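Local coordinates for protein 2-methyl-aconitate isomerase (Shewanella oneidensis, PDB 5K87) that catalyses the cis-trans isomerization of 2-methyl-aconitate in the 2-methylcitrate cycle of propionate breakdown, through base-catalysed proton abstraction and rotation about the C2-C3 bond, at residues 238-252 with 309-321. The protein carries 1 engineered substitution. Numbering follows the deposited sequence.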
ATOM      1  N   GLY A 238     -14.144 -16.831 -15.335  1.00 16.32           N
ATOM      2  CA  GLY A 238     -14.741 -16.180 -14.183  1.00 16.73           C
ATOM      3  C   GLY A 238     -14.047 -16.500 -12.872  1.00 16.31           C
ATOM      4  O   GLY A 238     -14.359 -15.904 -11.845  1.00 15.70           O
ATOM      5  N   THR A 239     -13.101 -17.435 -12.900  1.00 15.18           N
ATOM      6  CA  THR A 239     -12.371 -17.805 -11.689  1.00 15.85           C
ATOM      7  C   THR A 239     -11.023 -17.094 -11.564  1.00 15.48           C
ATOM      8  O   THR A 239     -10.260 -17.361 -10.640  1.00 16.44           O
ATOM      9  CB  THR A 239     -12.114 -19.325 -11.599  1.00 16.33           C
ATOM     10  OG1 THR A 239     -11.243 -19.726 -12.663  1.00 18.28           O
ATOM     11  CG2 THR A 239     -13.424 -20.105 -11.663  1.00 17.67           C
ATOM     12  N   GLU A 240     -10.732 -16.199 -12.498  1.00 14.60           N
ATOM     13  CA  GLU A 240      -9.431 -15.543 -12.557  1.00 15.65           C
ATOM     14  C   GLU A 240      -9.111 -14.761 -11.289  1.00 14.51           C
ATOM     15  O   GLU A 240      -9.999 -14.184 -10.641  1.00 14.91           O
ATOM     16  CB  GLU A 240      -9.353 -14.610 -13.765  1.00 15.95           C
ATOM     17  CG  GLU A 240      -9.222 -15.325 -15.108  1.00 16.71           C
ATOM     18  CD  GLU A 240     -10.507 -15.983 -15.582  1.00 17.92           C
ATOM     19  OE1 GLU A 240     -11.602 -15.598 -15.121  1.00 16.47           O
ATOM     20  OE2 GLU A 240     -10.416 -16.890 -16.441  1.00 18.17           O
ATOM     21  N   LEU A 241      -7.831 -14.750 -10.946  1.00 14.35           N
ATOM     22  CA  LEU A 241      -7.308 -13.935  -9.852  1.00 14.72           C
ATOM     23  C   LEU A 241      -6.495 -12.777 -10.426  1.00 14.42           C
ATOM     24  O   LEU A 241      -6.248 -12.727 -11.628  1.00 14.83           O
ATOM     25  CB  LEU A 241      -6.455 -14.794  -8.923  1.00 15.94           C
ATOM     26  CG  LEU A 241      -7.202 -15.968  -8.289  1.00 16.04           C
ATOM     27  CD1 LEU A 241      -6.285 -16.729  -7.342  1.00 19.66           C
ATOM     28  CD2 LEU A 241      -8.449 -15.476  -7.570  1.00 17.61           C
ATOM     29  N   GLN A 242      -6.074 -11.845  -9.575  1.00 14.28           N
ATOM     30  CA  GLN A 242      -5.383 -10.660 -10.073  1.00 14.10           C
ATOM     31  C   GLN A 242      -4.170 -10.997 -10.932  1.00 16.30           C
ATOM     32  O   GLN A 242      -3.946 -10.353 -11.954  1.00 15.84           O
ATOM     33  CB  GLN A 242      -4.971  -9.738  -8.937  1.00 13.77           C
ATOM     34  CG  GLN A 242      -6.124  -8.983  -8.327  1.00 14.80           C
ATOM     35  CD  GLN A 242      -5.635  -7.970  -7.338  1.00 14.27           C
ATOM     36  OE1 GLN A 242      -4.840  -8.295  -6.455  1.00 15.78           O
ATOM     37  NE2 GLN A 242      -6.055  -6.728  -7.503  1.00 12.81           N
ATOM     38  N   ASP A 243      -3.406 -12.011 -10.538  1.00 15.53           N
ATOM     39  CA  ASP A 243      -2.180 -12.352 -11.269  1.00 18.01           C
ATOM     40  C   ASP A 243      -2.445 -12.896 -12.673  1.00 18.52           C
ATOM     41  O   ASP A 243      -1.534 -12.946 -13.502  1.00 18.95           O
ATOM     42  CB  ASP A 243      -1.311 -13.332 -10.478  1.00 24.37           C
ATOM     43  CG  ASP A 243      -0.727 -12.712  -9.220  1.00 34.38           C
ATOM     44  OD1 ASP A 243      -0.595 -11.470  -9.170  1.00 38.94           O
ATOM     45  OD2 ASP A 243      -0.399 -13.469  -8.281  1.00 44.01           O
ATOM     46  N   ASP A 244      -3.683 -13.297 -12.944  1.00 16.76           N
ATOM     47  CA  ASP A 244      -4.052 -13.777 -14.270  1.00 16.31           C
ATOM     48  C   ASP A 244      -4.279 -12.633 -15.246  1.00 16.90           C
ATOM     49  O   ASP A 244      -4.263 -12.840 -16.464  1.00 17.93           O
ATOM     50  CB  ASP A 244      -5.313 -14.630 -14.201  1.00 17.57           C
ATOM     51  CG  ASP A 244      -5.115 -15.897 -13.408  1.00 21.30           C
ATOM     52  OD1 ASP A 244      -4.059 -16.550 -13.568  1.00 24.69           O
ATOM     53  OD2 ASP A 244      -6.015 -16.244 -12.619  1.00 20.16           O
ATOM     54  N   ILE A 245      -4.504 -11.431 -14.724  1.00 15.63           N
ATOM     55  CA  ILE A 245      -4.892 -10.299 -15.567  1.00 15.59           C
ATOM     56  C   ILE A 245      -3.989  -9.076 -15.415  1.00 12.92           C
ATOM     57  O   ILE A 245      -3.670  -8.408 -16.401  1.00 15.41           O
ATOM     58  CB  ILE A 245      -6.390  -9.933 -15.351  1.00 15.78           C
ATOM     59  CG1 ILE A 245      -7.270 -11.043 -15.950  1.00 19.30           C
ATOM     60  CG2 ILE A 245      -6.739  -8.583 -15.965  1.00 17.47           C
ATOM     61  CD1 ILE A 245      -8.757 -10.897 -15.693  1.00 20.31           C
ATOM     62  N   ASN A 246      -3.549  -8.793 -14.194  1.00 14.56           N
ATOM     63  CA  ASN A 246      -2.932  -7.498 -13.928  1.00 13.81           C
ATOM     64  C   ASN A 246      -1.504  -7.327 -14.429  1.00 16.17           C
ATOM     65  O   ASN A 246      -1.000  -6.209 -14.461  1.00 18.53           O
ATOM     66  CB  ASN A 246      -3.090  -7.102 -12.465  1.00 13.36           C
ATOM     67  CG  ASN A 246      -4.510  -6.712 -12.143  1.00 12.80           C
ATOM     68  OD1 ASN A 246      -5.320  -6.520 -13.048  1.00 13.58           O
ATOM     69  ND2 ASN A 246      -4.825  -6.588 -10.856  1.00 13.52           N
ATOM     70  N   SER A 247      -0.885  -8.425 -14.850  1.00 15.76           N
ATOM     71  CA  SER A 247       0.423  -8.361 -15.495  1.00 19.25           C
ATOM     72  C   SER A 247       0.298  -8.541 -17.008  1.00 19.76           C
ATOM     73  O   SER A 247       1.302  -8.560 -17.721  1.00 22.99           O
ATOM     74  CB  SER A 247       1.361  -9.428 -14.918  1.00 21.38           C
ATOM     75  OG  SER A 247       1.642  -9.195 -13.545  1.00 26.47           O
ATOM     76  N   ASP A 248      -0.936  -8.661 -17.492  1.00 16.72           N
ATOM     77  CA  ASP A 248      -1.221  -8.926 -18.900  1.00 17.46           C
ATOM     78  C   ASP A 248      -1.647  -7.624 -19.565  1.00 17.19           C
ATOM     79  O   ASP A 248      -2.836  -7.276 -19.589  1.00 16.01           O
ATOM     80  CB  ASP A 248      -2.323  -9.985 -19.006  1.00 17.94           C
ATOM     81  CG  ASP A 248      -2.619 -10.401 -20.440  1.00 18.90           C
ATOM     82  OD1 ASP A 248      -2.204  -9.700 -21.383  1.00 18.55           O
ATOM     83  OD2 ASP A 248      -3.295 -11.433 -20.612  1.00 19.82           O
ATOM     84  N   ASN A 249      -0.674  -6.904 -20.112  1.00 17.79           N
ATOM     85  CA  ASN A 249      -0.953  -5.597 -20.687  1.00 18.46           C
ATOM     86  C   ASN A 249      -1.939  -5.644 -21.853  1.00 18.47           C
ATOM     87  O   ASN A 249      -2.728  -4.722 -22.036  1.00 18.61           O
ATOM     88  CB  ASN A 249       0.344  -4.897 -21.084  1.00 22.27           C
ATOM     89  CG  ASN A 249       1.215  -4.586 -19.886  1.00 28.47           C
ATOM     90  OD1 ASN A 249       0.715  -4.207 -18.828  1.00 32.08           O
ATOM     91  ND2 ASN A 249       2.523  -4.764 -20.037  1.00 35.59           N
ATOM     92  N   ALA A 250      -1.900  -6.730 -22.620  1.00 16.79           N
ATOM     93  CA  ALA A 250      -2.825  -6.918 -23.726  1.00 17.61           C
ATOM     94  C   ALA A 250      -4.262  -6.992 -23.216  1.00 16.40           C
ATOM     95  O   ALA A 250      -5.160  -6.344 -23.757  1.00 16.37           O
ATOM     96  CB  ALA A 250      -2.477  -8.178 -24.505  1.00 18.78           C
ATOM     97  N   ALA A 251      -4.465  -7.770 -22.156  1.00 15.45           N
ATOM     98  CA  ALA A 251      -5.789  -7.929 -21.569  1.00 15.35           C
ATOM     99  C   ALA A 251      -6.302  -6.604 -21.001  1.00 12.75           C
ATOM    100  O   ALA A 251      -7.464  -6.234 -21.198  1.00 14.09           O
ATOM    101  CB  ALA A 251      -5.760  -9.012 -20.491  1.00 14.61           C
ATOM    102  N   LEU A 252      -5.432  -5.886 -20.304  1.00 13.95           N
ATOM    103  CA  LEU A 252      -5.829  -4.607 -19.729  1.00 15.16           C
ATOM    104  C   LEU A 252      -6.225  -3.602 -20.810  1.00 15.79           C
ATOM    105  O   LEU A 252      -7.207  -2.875 -20.660  1.00 15.93           O
ATOM    106  CB  LEU A 252      -4.720  -4.049 -18.844  1.00 16.19           C
ATOM    107  CG  LEU A 252      -4.403  -4.903 -17.613  1.00 15.82           C
ATOM    108  CD1 LEU A 252      -3.240  -4.321 -16.819  1.00 18.05           C
ATOM    109  CD2 LEU A 252      -5.630  -5.052 -16.722  1.00 16.95           C
ATOM    110  N   LEU A 309     -20.291 -16.040 -10.637  1.00 13.14           N
ATOM    111  CA  LEU A 309     -18.971 -15.441 -10.465  1.00 13.13           C
ATOM    112  C   LEU A 309     -18.974 -14.067 -11.101  1.00 12.78           C
ATOM    113  O   LEU A 309     -19.519 -13.881 -12.193  1.00 12.87           O
ATOM    114  CB  LEU A 309     -17.922 -16.287 -11.169  1.00 14.35           C
ATOM    115  CG  LEU A 309     -17.869 -17.741 -10.713  1.00 13.38           C
ATOM    116  CD1 LEU A 309     -16.738 -18.452 -11.424  1.00 16.29           C
ATOM    117  CD2 LEU A 309     -17.723 -17.855  -9.207  1.00 16.38           C
ATOM    118  N   VAL A 310     -18.366 -13.094 -10.420  1.00 12.19           N
ATOM    119  CA  VAL A 310     -18.163 -11.777 -11.009  1.00 12.17           C
ATOM    120  C   VAL A 310     -16.772 -11.270 -10.684  1.00 13.40           C
ATOM    121  O   VAL A 310     -16.339 -11.312  -9.528  1.00 13.77           O
ATOM    122  CB  VAL A 310     -19.188 -10.728 -10.515  1.00 12.76           C
ATOM    123  CG1 VAL A 310     -19.048  -9.446 -11.335  1.00 12.93           C
ATOM    124  CG2 VAL A 310     -20.625 -11.255 -10.592  1.00 14.03           C
ATOM    125  N   ARG A 311     -16.081 -10.798 -11.713  1.00 12.60           N
ATOM    126  CA  ARG A 311     -14.794 -10.125 -11.570  1.00 12.71           C
ATOM    127  C   ARG A 311     -14.978  -8.727 -12.129  1.00 12.24           C
ATOM    128  O   ARG A 311     -15.636  -8.558 -13.153  1.00 14.86           O
ATOM    129  CB  ARG A 311     -13.732 -10.860 -12.376  1.00 14.19           C
ATOM    130  CG  ARG A 311     -12.874 -11.812 -11.567  1.00 14.95           C
ATOM    131  CD  ARG A 311     -13.661 -12.882 -10.835  1.00 15.12           C
ATOM    132  NE  ARG A 311     -12.742 -13.859 -10.264  1.00 13.96           N
ATOM    133  CZ  ARG A 311     -13.068 -14.765  -9.346  1.00 14.12           C
ATOM    134  NH1 ARG A 311     -14.309 -14.854  -8.884  1.00 14.63           N
ATOM    135  NH2 ARG A 311     -12.146 -15.597  -8.906  1.00 15.59           N
ATOM    136  N   ALA A 312     -14.410  -7.714 -11.485  1.00 12.40           N
ATOM    137  CA  ALA A 312     -14.548  -6.354 -11.993  1.00 11.95           C
ATOM    138  C   ALA A 312     -13.207  -5.657 -12.057  1.00 11.68           C
ATOM    139  O   ALA A 312     -12.285  -5.991 -11.306  1.00 12.79           O
ATOM    140  CB  ALA A 312     -15.505  -5.555 -11.132  1.00 13.79           C
ATOM    141  N   LEU A 313     -13.096  -4.687 -12.956  1.00 11.93           N
ATOM    142  CA  LEU A 313     -11.924  -3.825 -13.000  1.00 12.30           C
ATOM    143  C   LEU A 313     -12.236  -2.485 -12.377  1.00 12.06           C
ATOM    144  O   LEU A 313     -13.369  -2.010 -12.431  1.00 13.08           O
ATOM    145  CB  LEU A 313     -11.448  -3.607 -14.444  1.00 14.19           C
ATOM    146  CG  LEU A 313     -10.617  -4.732 -15.052  1.00 15.26           C
ATOM    147  CD1 LEU A 313     -11.514  -5.868 -15.528  1.00 15.95           C
ATOM    148  CD2 LEU A 313      -9.757  -4.199 -16.195  1.00 17.67           C
ATOM    149  N   SER A 314     -11.222  -1.880 -11.776  1.00 12.74           N
ATOM    150  CA  SER A 314     -11.347  -0.512 -11.300  1.00 12.91           C
ATOM    151  C   SER A 314     -10.060   0.216 -11.617  1.00 11.52           C
ATOM    152  O   SER A 314      -8.974  -0.271 -11.311  1.00 12.65           O
ATOM    153  CB  SER A 314     -11.631  -0.472  -9.801  1.00 14.76           C
ATOM    154  OG  SER A 314     -11.967   0.845  -9.388  1.00 15.77           O
ATOM    155  N   MET A 315     -10.192   1.364 -12.263  1.00 12.16           N
ATOM    156  CA  MET A 315      -9.033   2.182 -12.618  1.00 12.16           C
ATOM    157  C   MET A 315      -7.983   1.387 -13.397  1.00 13.84           C
ATOM    158  O   MET A 315      -6.785   1.581 -13.199  1.00 16.50           O
ATOM    159  CB  MET A 315      -8.420   2.841 -11.370  1.00 14.15           C
ATOM    160  CG  MET A 315      -9.439   3.596 -10.496  1.00 16.10           C
ATOM    161  SD  MET A 315     -10.327   4.907 -11.356  1.00 17.73           S
ATOM    162  CE  MET A 315      -8.998   6.105 -11.561  1.00 23.34           C
ATOM    163  N   GLY A 316      -8.432   0.477 -14.257  1.00 12.91           N
ATOM    164  CA  GLY A 316      -7.549  -0.214 -15.171  1.00 14.33           C
ATOM    165  C   GLY A 316      -6.900  -1.483 -14.650  1.00 16.98           C
ATOM    166  O   GLY A 316      -5.992  -2.023 -15.288  1.00 20.96           O
ATOM    167  N   LYS A 317      -7.350  -1.976 -13.501  1.00 14.00           N
ATOM    168  CA  LYS A 317      -6.821  -3.219 -12.953  1.00 12.96           C
ATOM    169  C   LYS A 317      -7.955  -4.085 -12.455  1.00 12.54           C
ATOM    170  O   LYS A 317      -8.967  -3.566 -11.998  1.00 12.15           O
ATOM    171  CB  LYS A 317      -5.885  -2.926 -11.778  1.00 13.95           C
ATOM    172  CG  LYS A 317      -4.595  -2.216 -12.164  1.00 17.57           C
ATOM    173  CD  LYS A 317      -3.650  -3.157 -12.881  1.00 20.70           C
ATOM    174  CE  LYS A 317      -2.440  -2.407 -13.425  1.00 22.17           C
ATOM    175  NZ  LYS A 317      -1.665  -1.755 -12.332  1.00 31.79           N
ATOM    176  N   LEU A 318      -7.793  -5.402 -12.528  1.00 11.77           N
ATOM    177  CA  LEU A 318      -8.727  -6.296 -11.864  1.00 12.21           C
ATOM    178  C   LEU A 318      -8.725  -6.004 -10.365  1.00 12.26           C
ATOM    179  O   LEU A 318      -7.672  -5.989  -9.725  1.00 12.39           O
ATOM    180  CB  LEU A 318      -8.355  -7.761 -12.113  1.00 13.25           C
ATOM    181  CG  LEU A 318      -9.435  -8.731 -11.641  1.00 14.76           C
ATOM    182  CD1 LEU A 318     -10.594  -8.732 -12.632  1.00 18.55           C
ATOM    183  CD2 LEU A 318      -8.885 -10.140 -11.454  1.00 16.44           C
ATOM    184  N   HIS A 319      -9.912  -5.775  -9.822  1.00 11.72           N
ATOM    185  CA  HIS A 319     -10.089  -5.459  -8.418  1.00 11.48           C
ATOM    186  C   HIS A 319      -9.859  -6.692  -7.552  1.00 12.34           C
ATOM    187  O   HIS A 319     -10.233  -7.806  -7.917  1.00 11.97           O
ATOM    188  CB  HIS A 319     -11.495  -4.897  -8.212  1.00 11.51           C
ATOM    189  CG  HIS A 319     -11.720  -4.278  -6.874  1.00 11.38           C
ATOM    190  ND1 HIS A 319     -12.071  -5.022  -5.761  1.00 12.15           N
ATOM    191  CD2 HIS A 319     -11.684  -2.990  -6.463  1.00 13.38           C
ATOM    192  CE1 HIS A 319     -12.223  -4.219  -4.732  1.00 12.20           C
ATOM    193  NE2 HIS A 319     -11.987  -2.974  -5.128  1.00 12.74           N
ATOM    194  N   HIS A 320      -9.259  -6.483  -6.381  1.00 11.35           N
ATOM    195  CA  HIS A 320      -8.850  -7.589  -5.523  1.00 12.03           C
ATOM    196  C   HIS A 320     -10.029  -8.323  -4.891  1.00 11.93           C
ATOM    197  O   HIS A 320      -9.897  -9.470  -4.457  1.00 12.55           O
ATOM    198  CB  HIS A 320      -7.884  -7.092  -4.442  1.00 11.77           C
ATOM    199  CG  HIS A 320      -8.535  -6.288  -3.358  1.00 12.86           C
ATOM    200  ND1 HIS A 320      -8.664  -6.756  -2.070  1.00 13.27           N
ATOM    201  CD2 HIS A 320      -9.085  -5.048  -3.365  1.00 13.80           C
ATOM    202  CE1 HIS A 320      -9.260  -5.840  -1.329  1.00 15.79           C
ATOM    203  NE2 HIS A 320      -9.532  -4.796  -2.089  1.00 14.43           N
ATOM    204  N   ALA A 321     -11.181  -7.665  -4.828  1.00 11.20           N
ATOM    205  CA  ALA A 321     -12.365  -8.260  -4.217  1.00 12.35           C
ATOM    206  C   ALA A 321     -13.564  -7.809  -5.048  1.00 12.30           C
ATOM    207  O   ALA A 321     -13.675  -8.192  -6.209  1.00 11.80           O
ATOM    208  CB  ALA A 321     -12.477  -7.855  -2.751  1.00 12.30           C
TER
HETATM  209  O   HOH W   1      -7.877  -1.800 -18.208  1.00 17.10           O
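Asn246 pairs its side-chain amide with the backbone of Leu318: Leu318 N donates to Asn246 OD1 on an in-plane lone pair (2.8 Å), and Asn246 ND2 donates back to Leu318 O (3.1 Å). With CG beside its own backbone N (chi1 -72°), Asn246 presents the whole amide to strand 317-318. Leu318 O takes a second, nearly straight bond from Gln242 NE2 (2.8 Å), which approaches 20° off the carbonyl plane. Beyond CG the Gln242 chain runs extended, alongside His320 CB, and OE1 hydrogen-bonds Lys61 NZ of the second subunit. The Leu318 side chain, CG anti to the backbone N (chi1 -170°), sends CD2 against the Leu241 carbonyl and sets CD1 against Ile245 CD1, the side chains crossing at about a right angle. The receiving element is a beta hairpin, strands 308-314 and 317-318 joined by a type I' turn, in a PrpF-family protein of the diaminopimelate epimerase clan. Just past it, NE2 of the substrate-binding His319 and His320 N hydrogen-bond malonate; Gln242 and Asn246 hold the residue immediately before this pair. At the other end, Arg311 bends at chi2 and meets Glu240 O side-on with NE (2.8 Å) and NH2 (3.1 Å), the oxygen lying in the guanidinium plane. Gly238 O and, nearer the rim, Thr239 CA lie over one face, and Tyr293 makes a cation-pi contact with the group. A methionine in place of Arg311 would probably leave Glu240 O without these two donors and the 238-241 loop less firmly tied to the strand. Leu309 CD1 packs on Thr239 CG2 (3.7 Å). At the hairpin turn, Leu252 lays CD2 on Gly316 O (3.4 Å), and the Lys317 chain crosses the Asn246 amide, its CD 3.7 Å from Asn246 CG.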